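Local coordinates for Non-structural protein 3 (Porcine deltacoronavirus, PDB 6LN0) that probably cleaves the viral replicase polyprotein through its papain-like protease domain, and also carries a macro domain of the type that binds ADP-ribose, at residues Q58-C61 and N62-P66; L102-Q105 and A106-I110; L194-E198 and D199-E203; V244-N248 and G249-L253; W400-G404 and K405-N409. All coordinates share one frame; numbering follows the deposited sequence.

In the fold
Five local contacts mark points along an elongated chain; interaction 1 is a surface contact and the other four are partly buried. Interactions 1 and 2 belong to two helices of the macro domain, their centres about 23 Å apart: the first is a polar helix end, the second a helix turn with one buried side. Interaction 3 is a small hairpin-like turn near the middle of the chain, held by two backbone bonds and an aromatic pair. Interactions 4 and 5 lie at the far end, interaction 4 about 94 Å from interaction 1 between centres. These last two touch through L250, H252, Y401 and N409; interaction 4 is a regular hairpin, whereas interaction 5 is an irregular turn threaded with threonine hydroxyls.

Interaction 1: Q58-C61 and N62-P66; sequences QEYC and NSVAP
The last turns of helix 55-64 bring Q58 and N62 together four residues apart, amide to amide. Q58 NE2 donates to N62 OD1 at 3.0 Å. The acceptor lies almost in the amide plane of Q58, but seen from N62 the donor stands 40° out of the carbonyl plane, so the donor does not lie on a lone pair. Q58 reaches this place because its chain bends at chi2, which curls the amide along the helix; its OE1 is bonded to N41. One residue on, E59 O is gripped twice by S63. The backbone N of S63 donates nearly straight (169°), and S63 OG adds a bond of 2.9 Å to that same oxygen, its chi1 of -40° folding the hydroxyl back against the helix. On a third side V64 CG1 rests 3.7 Å from Y60 CE1, the valine branch meeting the ring obliquely near its hydroxyl end. Y60 also touches T73 and V64 touches L71, so this side packs on strand 71-74. A65 N closes the series on C61 O at 2.9 Å before A65 turns to positive phi, a common way for a helix to end.

Interaction 2: L102-Q105 and A106-I110; sequences LLYQ and AYKSI
From L102 to S109 the backbone runs as a helix with slightly uneven hydrogen bonding: K108 N reaches Y104 O at 3.0 Å and Y107 N reaches L103 O, but A106 N divides itself weakly between L102 O and L103 O. S109 N also bonds to Q105 O. Among the side chains, Y107 makes the tightest meeting. With its CG anti to the carbonyl carbon (chi1 -68°), the ring leans back along the helix and puts CD1 3.0 Å from L103 O, which sits at the ring edge near its plane. L103 and Y107 extend from the helix in much the same direction, with L103 CD2 4.2 Å from Y107 CE1. On the outer side Q105 and K108 also lie alongside each other; Q105 OE1 meets the aliphatic K108 CD at 3.4 Å, a contact with the lysine stem. The methyl of A106 nestles at 3.3 Å from L102 O. L103 and Y107 face helix 131-141, touching S134, and Y107 OH is bonded to L122 N. S109 and I110 press on V89 of strand 83-89, and I110 also reaches Y117 and I119 of strand 117-120.

Interaction 3: L194-E198 and D199-E203; sequences LFDGE and DFVQE
Two backbone hydrogen bonds fasten L194-D196 to D199-V201: V201 N donates to L194 O at 2.8 Å, and D196 N donates to D199 O at 2.9 Å. They flank a single bridge between F195 and F200, where F200 CA also approaches L194 O at 3.1 Å in a CA-H...O contact. The aromatic interaction is an edge-to-face (T-shaped) pair. F195 presents its CD1 edge over the centre of the F200 ring, the centroids 5.0 Å apart and the planes 69° from each other. A chi1 of -165°, with CG anti to the backbone N, carries the F195 ring to the F200 ring, whose face takes CD1. Apolar packing is lighter: L194 CB and V201 CB stand 4.5 Å apart, a loose pair, while V201 CG2 packs 3.5 Å from D196 CB, against the stem of the aspartate. Charge works the other way. The carboxylates of D196 and D199 run alongside each other, D196 OD2 3.7 Å from D199 OD1 with planes 16° apart, a closeness that would probably raise the proton affinity of one of them. D196 OD1 has a weak hydrogen bond from Q208. F195 and F200 touch L228 of helix 228-237. F195 bonds by its backbone to L211, so strand 194-195 forms the edge of a four-stranded mixed sheet, consistent with the beta-grasp, ubiquitin-like domain that precedes coronavirus papain-like proteases.

Interaction 4: V244-N248 and G249-L253; sequences VSRTN and GLMHL
R246 and M251 meet because both chains fold back: R246 leaves with CG anti to its carbonyl carbon (chi1 -54°) and bends at chi2 and chi3, while M251 starts with CG anti to the backbone N and bends at the same two torsions. The methionine end passes the arginine stem nearly perpendicular to it, M251 CE resting 3.5 Å from R246 CD. Meanwhile M251 SD packs 3.5 Å from S245 N. The bends also carry the guanidinium back across the turn, where R246 NH2 gives G249 O a weak bond at 2.8 Å and one guanidinium face lies over L250 C. V244 extends this side of the hairpin, its CB against M251 CG and its CG1 3.6 Å from L253 CD1. Beneath these groups the backbones pair antiparallel round a type I' turn from T247 to L250. T247 N bonds to L250 O at 2.8 Å and L250 N returns to T247 O at 3.0 Å. Farther along, H252 N donates almost straight to S245 O (2.7 Å), while the reverse bond, S245 N to H252 O, is weak. The two-stranded hairpin is laid against helices: L250, H252 and L253 touch helix 260-270, and H252 ND1 is hydrogen-bonded to N267. M251 O takes bonds from Q270 and from Y287 of helix 278-287, on which V244 and L253 also rest.

Interaction 5: W400-G404 and K405-N409; sequences WYTNG and KKTVN
W400 and V408 meet at a slant: V408 CG1 meets the five-membered part of the indole, 3.3 Å from both W400 CD1 and W400 NE1, a close approach. The indole is placed there by a chi1 of 68°, which sets CG between the backbone N and the carbonyl carbon. The other branch of V408 turns to T402. These two side chains extend next to each other in a shared direction, with V408 CG2 3.3 Å from T402 OG1. That hydroxyl also lies close to K406 O, at 2.6 Å, and to N403 O. T407 comes across N403 obliquely from 405-409. T407 OG1 takes a bond from K405 N and lies close to N403 O. N403 turns its amide the other way, so that N403 OD1 accepts from G404 N at 2.9 Å, in the carbonyl plane on a lone pair. N403 OD1 and T407 OG1 thus take up two backbone N-H groups of the turn. Beside them the two backbone runs are joined by N409 N to Y401 O, a straight bond of 3.2 Å (167°), and by N403 N to T407 O at 3.0 Å, either side of the T402-V408 bridge. On its other edge strand 398-402 pairs with strand 391-395, W400 bonding to K393 and T402 to A391. Y401 packs on L250 and N409 on H252 of strand 250-253, Y401 and N409 both also touching N267 of helix 260-270, so the turn leans on the hairpin of interaction 4.

Interaction 1: Q58-C61 and N62-P66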
# COMPACT_ATOMS: atom_id res chain seq x y z
N GLN A 58 30.13 -26.13 -41.19
CA GLN A 58 29.17 -25.90 -42.27
C GLN A 58 28.96 -27.13 -43.14
O GLN A 58 27.84 -27.34 -43.64
CB GLN A 58 29.62 -24.71 -43.13
CG GLN A 58 28.59 -24.32 -44.19
CD GLN A 58 27.22 -24.10 -43.59
OE1 GLN A 58 27.04 -23.23 -42.73
NE2 GLN A 58 26.24 -24.89 -44.04
N GLU A 59 30.00 -27.95 -43.34
CA GLU A 59 29.84 -29.16 -44.15
C GLU A 59 28.94 -30.17 -43.46
O GLU A 59 28.10 -30.82 -44.11
CB GLU A 59 31.20 -29.81 -44.47
CG GLU A 59 32.33 -28.81 -44.71
CD GLU A 59 33.66 -29.46 -45.12
OE1 GLU A 59 34.43 -28.79 -45.86
OE2 GLU A 59 33.94 -30.61 -44.70
N TYR A 60 29.10 -30.34 -42.15
CA TYR A 60 28.23 -31.28 -41.44
C TYR A 60 26.78 -30.81 -41.50
O TYR A 60 25.87 -31.63 -41.66
CB TYR A 60 28.71 -31.48 -40.00
CG TYR A 60 27.74 -32.33 -39.22
CD1 TYR A 60 27.52 -33.65 -39.56
CD2 TYR A 60 27.00 -31.78 -38.18
CE1 TYR A 60 26.61 -34.43 -38.88
CE2 TYR A 60 26.08 -32.54 -37.47
CZ TYR A 60 25.89 -33.86 -37.82
OH TYR A 60 24.96 -34.60 -37.11
N CYS A 61 26.54 -29.50 -41.43
CA CYS A 61 25.17 -29.01 -41.57
C CYS A 61 24.57 -29.37 -42.93
O CYS A 61 23.38 -29.72 -43.02
CB CYS A 61 25.11 -27.49 -41.36
SG CYS A 61 25.47 -26.96 -39.68
N ASN A 62 25.38 -29.30 -44.01
CA ASN A 62 24.85 -29.63 -45.33
C ASN A 62 24.53 -31.11 -45.45
O ASN A 62 23.52 -31.48 -46.07
CB ASN A 62 25.83 -29.22 -46.44
CG ASN A 62 26.20 -27.76 -46.38
OD1 ASN A 62 25.39 -26.91 -46.02
ND2 ASN A 62 27.45 -27.46 -46.69
N SER A 63 25.38 -31.97 -44.88
CA SER A 63 25.08 -33.40 -44.80
C SER A 63 23.66 -33.65 -44.29
O SER A 63 22.87 -34.36 -44.93
CB SER A 63 26.07 -34.09 -43.85
OG SER A 63 27.37 -33.58 -44.04
N VAL A 64 23.31 -33.05 -43.14
CA VAL A 64 22.04 -33.36 -42.49
C VAL A 64 20.89 -32.54 -43.07
O VAL A 64 19.72 -32.88 -42.83
CB VAL A 64 22.21 -33.26 -40.96
CG1 VAL A 64 23.28 -34.25 -40.53
CG2 VAL A 64 22.61 -31.86 -40.51
N ALA A 65 21.20 -31.49 -43.82
CA ALA A 65 20.42 -31.13 -45.01
C ALA A 65 19.11 -30.47 -44.56
O ALA A 65 19.22 -29.40 -43.95
CB ALA A 65 20.29 -32.37 -45.92
N PRO A 66 17.88 -30.96 -44.78
CA PRO A 66 16.78 -30.23 -44.14
C PRO A 66 16.50 -30.79 -42.76
O PRO A 66 16.50 -32.00 -42.54
CB PRO A 66 15.61 -30.47 -45.10
CG PRO A 66 15.82 -31.85 -45.56
CD PRO A 66 17.32 -32.04 -45.63

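Interaction 2: L102-Q105 and A106-I110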
# COMPACT_ATOMS: atom_id res chain seq x y z
N LEU A 102 4.13 -19.77 -31.76
CA LEU A 102 5.32 -20.41 -32.32
C LEU A 102 6.59 -19.82 -31.73
O LEU A 102 7.59 -20.54 -31.57
CB LEU A 102 5.32 -20.27 -33.84
CG LEU A 102 4.01 -20.41 -34.63
CD1 LEU A 102 4.28 -20.54 -36.12
CD2 LEU A 102 3.17 -21.58 -34.15
N LEU A 103 6.59 -18.52 -31.42
CA LEU A 103 7.70 -17.95 -30.67
C LEU A 103 7.85 -18.62 -29.32
O LEU A 103 8.96 -18.97 -28.90
CB LEU A 103 7.49 -16.44 -30.50
CG LEU A 103 8.18 -15.47 -31.47
CD1 LEU A 103 8.03 -14.05 -30.97
CD2 LEU A 103 9.65 -15.83 -31.67
N TYR A 104 6.73 -18.81 -28.62
CA TYR A 104 6.78 -19.41 -27.29
C TYR A 104 7.22 -20.86 -27.36
O TYR A 104 8.03 -21.32 -26.54
CB TYR A 104 5.42 -19.32 -26.60
CG TYR A 104 5.27 -20.28 -25.43
CD1 TYR A 104 5.81 -19.99 -24.19
CD2 TYR A 104 4.62 -21.50 -25.59
CE1 TYR A 104 5.70 -20.87 -23.13
CE2 TYR A 104 4.50 -22.39 -24.55
CZ TYR A 104 5.04 -22.07 -23.32
OH TYR A 104 4.92 -22.96 -22.28
N GLN A 105 6.71 -21.62 -28.33
CA GLN A 105 7.16 -22.99 -28.45
C GLN A 105 8.55 -23.10 -29.06
O GLN A 105 9.11 -24.20 -29.10
CB GLN A 105 6.14 -23.82 -29.25
CG GLN A 105 4.80 -24.04 -28.52
CD GLN A 105 4.84 -25.16 -27.49
OE1 GLN A 105 5.68 -26.06 -27.57
NE2 GLN A 105 3.94 -25.11 -26.50
N ALA A 106 9.14 -21.99 -29.52
CA ALA A 106 10.54 -22.02 -29.93
C ALA A 106 11.46 -21.93 -28.72
O ALA A 106 12.44 -22.66 -28.63
CB ALA A 106 10.84 -20.90 -30.92
N TYR A 107 11.15 -21.04 -27.77
CA TYR A 107 11.98 -20.94 -26.58
C TYR A 107 11.77 -22.14 -25.66
O TYR A 107 12.71 -22.56 -24.97
CB TYR A 107 11.67 -19.65 -25.83
CG TYR A 107 12.10 -18.41 -26.54
CD1 TYR A 107 11.25 -17.76 -27.42
CD2 TYR A 107 13.36 -17.87 -26.33
CE1 TYR A 107 11.63 -16.62 -28.07
CE2 TYR A 107 13.76 -16.72 -26.98
CZ TYR A 107 12.89 -16.10 -27.84
OH TYR A 107 13.27 -14.94 -28.49
N LYS A 108 10.54 -22.66 -25.60
CA LYS A 108 10.29 -23.93 -24.92
C LYS A 108 11.16 -25.01 -25.52
O LYS A 108 11.75 -25.84 -24.80
CB LYS A 108 8.81 -24.32 -25.05
CG LYS A 108 8.32 -25.31 -23.99
CD LYS A 108 7.17 -26.21 -24.49
CE LYS A 108 6.74 -27.23 -23.43
NZ LYS A 108 7.32 -28.59 -23.66
N SER A 109 11.27 -25.00 -26.84
CA SER A 109 12.09 -25.96 -27.56
C SER A 109 13.57 -25.86 -27.18
O SER A 109 14.30 -26.84 -27.32
CB SER A 109 11.87 -25.73 -29.05
OG SER A 109 12.89 -26.32 -29.81
N ILE A 110 14.01 -24.71 -26.68
CA ILE A 110 15.41 -24.46 -26.41
C ILE A 110 15.77 -24.80 -24.97
O ILE A 110 16.78 -25.46 -24.70
CB ILE A 110 15.74 -22.98 -26.73
CG1 ILE A 110 15.78 -22.74 -28.23
CG2 ILE A 110 17.04 -22.53 -26.03
CD1 ILE A 110 15.80 -21.28 -28.60

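Interaction 3: L194-E198 and D199-E203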
# COMPACT_ATOMS: atom_id res chain seq x y z
N LEU A 194 3.38 -1.37 -0.46
CA LEU A 194 2.06 -1.03 -0.95
C LEU A 194 1.01 -1.48 0.06
O LEU A 194 1.03 -2.63 0.51
CB LEU A 194 1.81 -1.68 -2.31
CG LEU A 194 2.87 -1.17 -3.27
CD1 LEU A 194 2.55 -1.59 -4.68
CD2 LEU A 194 2.98 0.34 -3.13
N PHE A 195 0.12 -0.55 0.41
CA PHE A 195 -0.93 -0.78 1.40
C PHE A 195 -2.31 -0.58 0.77
O PHE A 195 -2.58 0.44 0.13
CB PHE A 195 -0.74 0.15 2.60
CG PHE A 195 -1.54 -0.24 3.79
CD1 PHE A 195 -1.19 -1.35 4.54
CD2 PHE A 195 -2.66 0.49 4.17
CE1 PHE A 195 -1.94 -1.73 5.65
CE2 PHE A 195 -3.40 0.13 5.29
CZ PHE A 195 -3.05 -0.98 6.01
N ASP A 196 -3.16 -1.57 0.97
CA ASP A 196 -4.49 -1.75 0.42
C ASP A 196 -5.57 -0.93 1.11
O ASP A 196 -6.69 -0.84 0.60
CB ASP A 196 -4.84 -3.24 0.57
CG ASP A 196 -5.98 -3.66 -0.27
OD1 ASP A 196 -6.04 -3.23 -1.45
OD2 ASP A 196 -6.82 -4.44 0.24
N GLY A 197 -5.27 -0.34 2.27
CA GLY A 197 -6.28 0.12 3.18
C GLY A 197 -6.58 -0.86 4.30
O GLY A 197 -7.06 -0.45 5.36
N GLU A 198 -6.29 -2.15 4.08
CA GLU A 198 -6.41 -3.20 5.09
C GLU A 198 -5.10 -3.92 5.37
O GLU A 198 -4.81 -4.25 6.52
CB GLU A 198 -7.47 -4.22 4.66
CG GLU A 198 -8.50 -4.57 5.74
CD GLU A 198 -9.47 -3.41 6.07
OE1 GLU A 198 -9.36 -2.81 7.17
OE2 GLU A 198 -10.35 -3.11 5.22
N ASP A 199 -4.29 -4.15 4.34
CA ASP A 199 -3.12 -5.01 4.45
C ASP A 199 -2.16 -4.68 3.32
O ASP A 199 -2.55 -4.08 2.32
CB ASP A 199 -3.53 -6.48 4.42
CG ASP A 199 -4.64 -6.73 3.40
OD1 ASP A 199 -4.42 -6.43 2.21
OD2 ASP A 199 -5.73 -7.20 3.80
N PHE A 200 -0.91 -5.10 3.47
CA PHE A 200 0.09 -4.85 2.43
C PHE A 200 -0.14 -5.77 1.25
O PHE A 200 -0.70 -6.86 1.40
CB PHE A 200 1.50 -5.00 2.99
CG PHE A 200 1.84 -3.97 4.04
CD1 PHE A 200 2.30 -2.72 3.68
CD2 PHE A 200 1.68 -4.25 5.38
CE1 PHE A 200 2.62 -1.78 4.63
CE2 PHE A 200 1.99 -3.31 6.34
CZ PHE A 200 2.47 -2.07 5.96
N VAL A 201 0.27 -5.32 0.06
CA VAL A 201 -0.07 -5.98 -1.21
C VAL A 201 1.21 -6.25 -1.99
O VAL A 201 1.98 -5.33 -2.27
CB VAL A 201 -1.04 -5.13 -2.05
CG1 VAL A 201 -1.35 -5.82 -3.36
CG2 VAL A 201 -2.32 -4.85 -1.30
N GLN A 202 1.43 -7.50 -2.37
CA GLN A 202 2.63 -7.78 -3.12
C GLN A 202 2.38 -8.04 -4.59
O GLN A 202 3.35 -8.12 -5.34
CB GLN A 202 3.41 -8.94 -2.49
CG GLN A 202 4.42 -8.44 -1.49
CD GLN A 202 3.87 -8.46 -0.08
OE1 GLN A 202 2.90 -9.16 0.20
NE2 GLN A 202 4.48 -7.69 0.81
N GLU A 203 1.13 -8.15 -5.02
CA GLU A 203 0.83 -7.97 -6.44
C GLU A 203 -0.33 -7.00 -6.60
O GLU A 203 -1.51 -7.39 -6.49
CB GLU A 203 0.56 -9.28 -7.17
CG GLU A 203 -0.38 -10.26 -6.53
CD GLU A 203 -0.12 -11.67 -7.04
OE1 GLU A 203 1.02 -11.95 -7.48
OE2 GLU A 203 -1.07 -12.49 -7.01

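Interaction 4: V244-N248 and G249-L253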
# COMPACT_ATOMS: atom_id res chain seq x y z
N VAL A 244 -18.59 25.03 8.54
CA VAL A 244 -18.55 25.41 9.94
C VAL A 244 -18.96 26.87 10.07
O VAL A 244 -18.89 27.64 9.11
CB VAL A 244 -17.17 25.17 10.60
CG1 VAL A 244 -17.04 23.72 11.03
CG2 VAL A 244 -16.06 25.59 9.66
N SER A 245 -19.36 27.25 11.28
CA SER A 245 -20.21 28.42 11.48
C SER A 245 -20.11 28.87 12.93
O SER A 245 -20.39 28.07 13.83
CB SER A 245 -21.65 28.06 11.12
OG SER A 245 -22.51 29.15 11.32
N ARG A 246 -19.73 30.13 13.17
CA ARG A 246 -19.79 30.70 14.52
C ARG A 246 -21.24 30.83 14.97
O ARG A 246 -22.06 31.43 14.27
CB ARG A 246 -19.10 32.08 14.58
CG ARG A 246 -17.65 32.14 14.06
CD ARG A 246 -16.59 31.69 15.10
NE ARG A 246 -16.87 32.19 16.45
CZ ARG A 246 -16.41 31.63 17.57
NH1 ARG A 246 -15.64 30.54 17.53
NH2 ARG A 246 -16.72 32.16 18.75
N THR A 247 -21.56 30.27 16.13
CA THR A 247 -22.93 30.25 16.64
C THR A 247 -22.86 29.98 18.14
O THR A 247 -22.12 29.08 18.56
CB THR A 247 -23.77 29.15 15.96
OG1 THR A 247 -23.38 29.01 14.60
CG2 THR A 247 -25.25 29.49 16.01
N ASN A 248 -23.62 30.73 18.92
CA ASN A 248 -23.65 30.57 20.38
C ASN A 248 -22.25 30.59 20.98
O ASN A 248 -21.92 29.81 21.88
CB ASN A 248 -24.36 29.28 20.79
CG ASN A 248 -25.68 29.10 20.09
OD1 ASN A 248 -25.77 29.28 18.88
ND2 ASN A 248 -26.71 28.72 20.85
N GLY A 249 -21.39 31.48 20.48
CA GLY A 249 -20.05 31.60 21.00
C GLY A 249 -19.06 30.53 20.58
O GLY A 249 -17.87 30.67 20.88
N LEU A 250 -19.50 29.47 19.89
CA LEU A 250 -18.61 28.40 19.46
C LEU A 250 -18.69 28.20 17.95
O LEU A 250 -19.71 28.48 17.31
CB LEU A 250 -18.96 27.09 20.17
CG LEU A 250 -20.40 26.59 20.13
CD1 LEU A 250 -20.67 25.85 18.84
CD2 LEU A 250 -20.65 25.68 21.32
N MET A 251 -17.60 27.68 17.37
CA MET A 251 -17.60 27.30 15.95
C MET A 251 -18.29 25.95 15.80
O MET A 251 -17.81 24.94 16.31
CB MET A 251 -16.17 27.29 15.41
CG MET A 251 -16.08 27.07 13.90
SD MET A 251 -16.55 28.50 12.88
CE MET A 251 -15.05 29.47 12.95
N HIS A 252 -19.43 25.93 15.12
CA HIS A 252 -20.30 24.76 15.03
C HIS A 252 -20.13 24.06 13.69
O HIS A 252 -19.89 24.70 12.67
CB HIS A 252 -21.77 25.16 15.19
CG HIS A 252 -22.74 24.04 14.94
ND1 HIS A 252 -22.91 22.99 15.82
CD2 HIS A 252 -23.60 23.81 13.92
CE1 HIS A 252 -23.82 22.16 15.35
NE2 HIS A 252 -24.25 22.63 14.19
N LEU A 253 -20.30 22.75 13.70
CA LEU A 253 -20.16 21.96 12.49
C LEU A 253 -21.55 21.68 11.97
O LEU A 253 -22.27 20.85 12.54
CB LEU A 253 -19.38 20.67 12.76
CG LEU A 253 -19.17 19.74 11.56
CD1 LEU A 253 -18.07 20.25 10.65
CD2 LEU A 253 -18.86 18.34 12.02

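Interaction 5: W400-G404 and K405-N409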
# COMPACT_ATOMS: atom_id res chain seq x y z
N TRP A 400 -26.86 16.20 20.47
CA TRP A 400 -26.67 17.62 20.30
C TRP A 400 -26.10 18.19 21.58
O TRP A 400 -26.34 17.66 22.67
CB TRP A 400 -27.99 18.33 19.95
CG TRP A 400 -28.99 18.32 21.08
CD1 TRP A 400 -29.08 19.24 22.08
CD2 TRP A 400 -30.03 17.36 21.32
NE1 TRP A 400 -30.11 18.91 22.94
CE2 TRP A 400 -30.71 17.76 22.49
CE3 TRP A 400 -30.46 16.20 20.66
CZ2 TRP A 400 -31.79 17.05 23.01
CZ3 TRP A 400 -31.53 15.49 21.19
CH2 TRP A 400 -32.19 15.92 22.35
N TYR A 401 -25.34 19.27 21.44
CA TYR A 401 -24.82 19.97 22.60
C TYR A 401 -25.88 20.89 23.18
O TYR A 401 -26.65 21.52 22.46
CB TYR A 401 -23.59 20.78 22.22
CG TYR A 401 -23.15 21.72 23.30
CD1 TYR A 401 -22.86 21.24 24.58
CD2 TYR A 401 -23.02 23.08 23.07
CE1 TYR A 401 -22.45 22.10 25.58
CE2 TYR A 401 -22.62 23.94 24.06
CZ TYR A 401 -22.33 23.45 25.32
OH TYR A 401 -21.93 24.31 26.32
N THR A 402 -25.92 20.96 24.50
CA THR A 402 -26.77 21.91 25.19
C THR A 402 -25.99 22.45 26.38
O THR A 402 -25.48 21.68 27.19
CB THR A 402 -28.09 21.28 25.64
OG1 THR A 402 -28.76 22.15 26.56
CG2 THR A 402 -27.86 19.93 26.31
N ASN A 403 -25.85 23.77 26.44
CA ASN A 403 -25.45 24.39 27.69
C ASN A 403 -26.58 24.21 28.70
O ASN A 403 -27.71 23.89 28.35
CB ASN A 403 -25.12 25.87 27.46
CG ASN A 403 -24.03 26.37 28.37
OD1 ASN A 403 -24.12 26.26 29.60
ND2 ASN A 403 -22.97 26.93 27.76
N GLY A 404 -26.27 24.40 29.97
CA GLY A 404 -27.17 23.92 31.01
C GLY A 404 -28.60 24.43 30.95
O GLY A 404 -29.52 23.82 31.50
N LYS A 405 -28.83 25.57 30.29
CA LYS A 405 -30.00 26.40 30.53
C LYS A 405 -30.88 26.49 29.29
O LYS A 405 -30.99 27.56 28.71
CB LYS A 405 -29.54 27.83 31.00
CG LYS A 405 -28.43 27.93 32.08
CD LYS A 405 -28.40 26.82 33.14
CE LYS A 405 -29.72 26.68 33.89
NZ LYS A 405 -29.96 27.76 34.87
N LYS A 406 -31.58 25.40 28.96
CA LYS A 406 -32.02 25.20 27.58
C LYS A 406 -30.78 25.37 26.69
O LYS A 406 -29.95 24.46 26.66
CB LYS A 406 -33.17 26.15 27.20
CG LYS A 406 -34.47 25.93 28.05
CD LYS A 406 -35.08 27.23 28.55
CE LYS A 406 -34.38 27.71 29.81
NZ LYS A 406 -34.57 29.17 30.03
N THR A 407 -30.61 26.50 25.99
CA THR A 407 -29.37 26.86 25.26
C THR A 407 -28.84 25.71 24.38
O THR A 407 -27.73 25.22 24.55
CB THR A 407 -28.25 27.32 26.21
OG1 THR A 407 -28.00 26.31 27.22
CG2 THR A 407 -28.61 28.65 26.90
N VAL A 408 -29.62 25.37 23.36
CA VAL A 408 -29.47 24.11 22.65
C VAL A 408 -29.14 24.35 21.17
O VAL A 408 -29.60 25.32 20.57
CB VAL A 408 -30.75 23.26 22.80
CG1 VAL A 408 -30.72 22.05 21.95
CG2 VAL A 408 -30.99 22.88 24.24
N ASN A 409 -28.35 23.43 20.59
CA ASN A 409 -28.05 23.40 19.14
C ASN A 409 -28.88 22.37 18.37
O ASN A 409 -28.71 22.24 17.14
CB ASN A 409 -26.57 23.13 18.93
CG ASN A 409 -25.71 24.26 19.43
OD1 ASN A 409 -26.02 24.90 20.44
ND2 ASN A 409 -24.64 24.55 18.71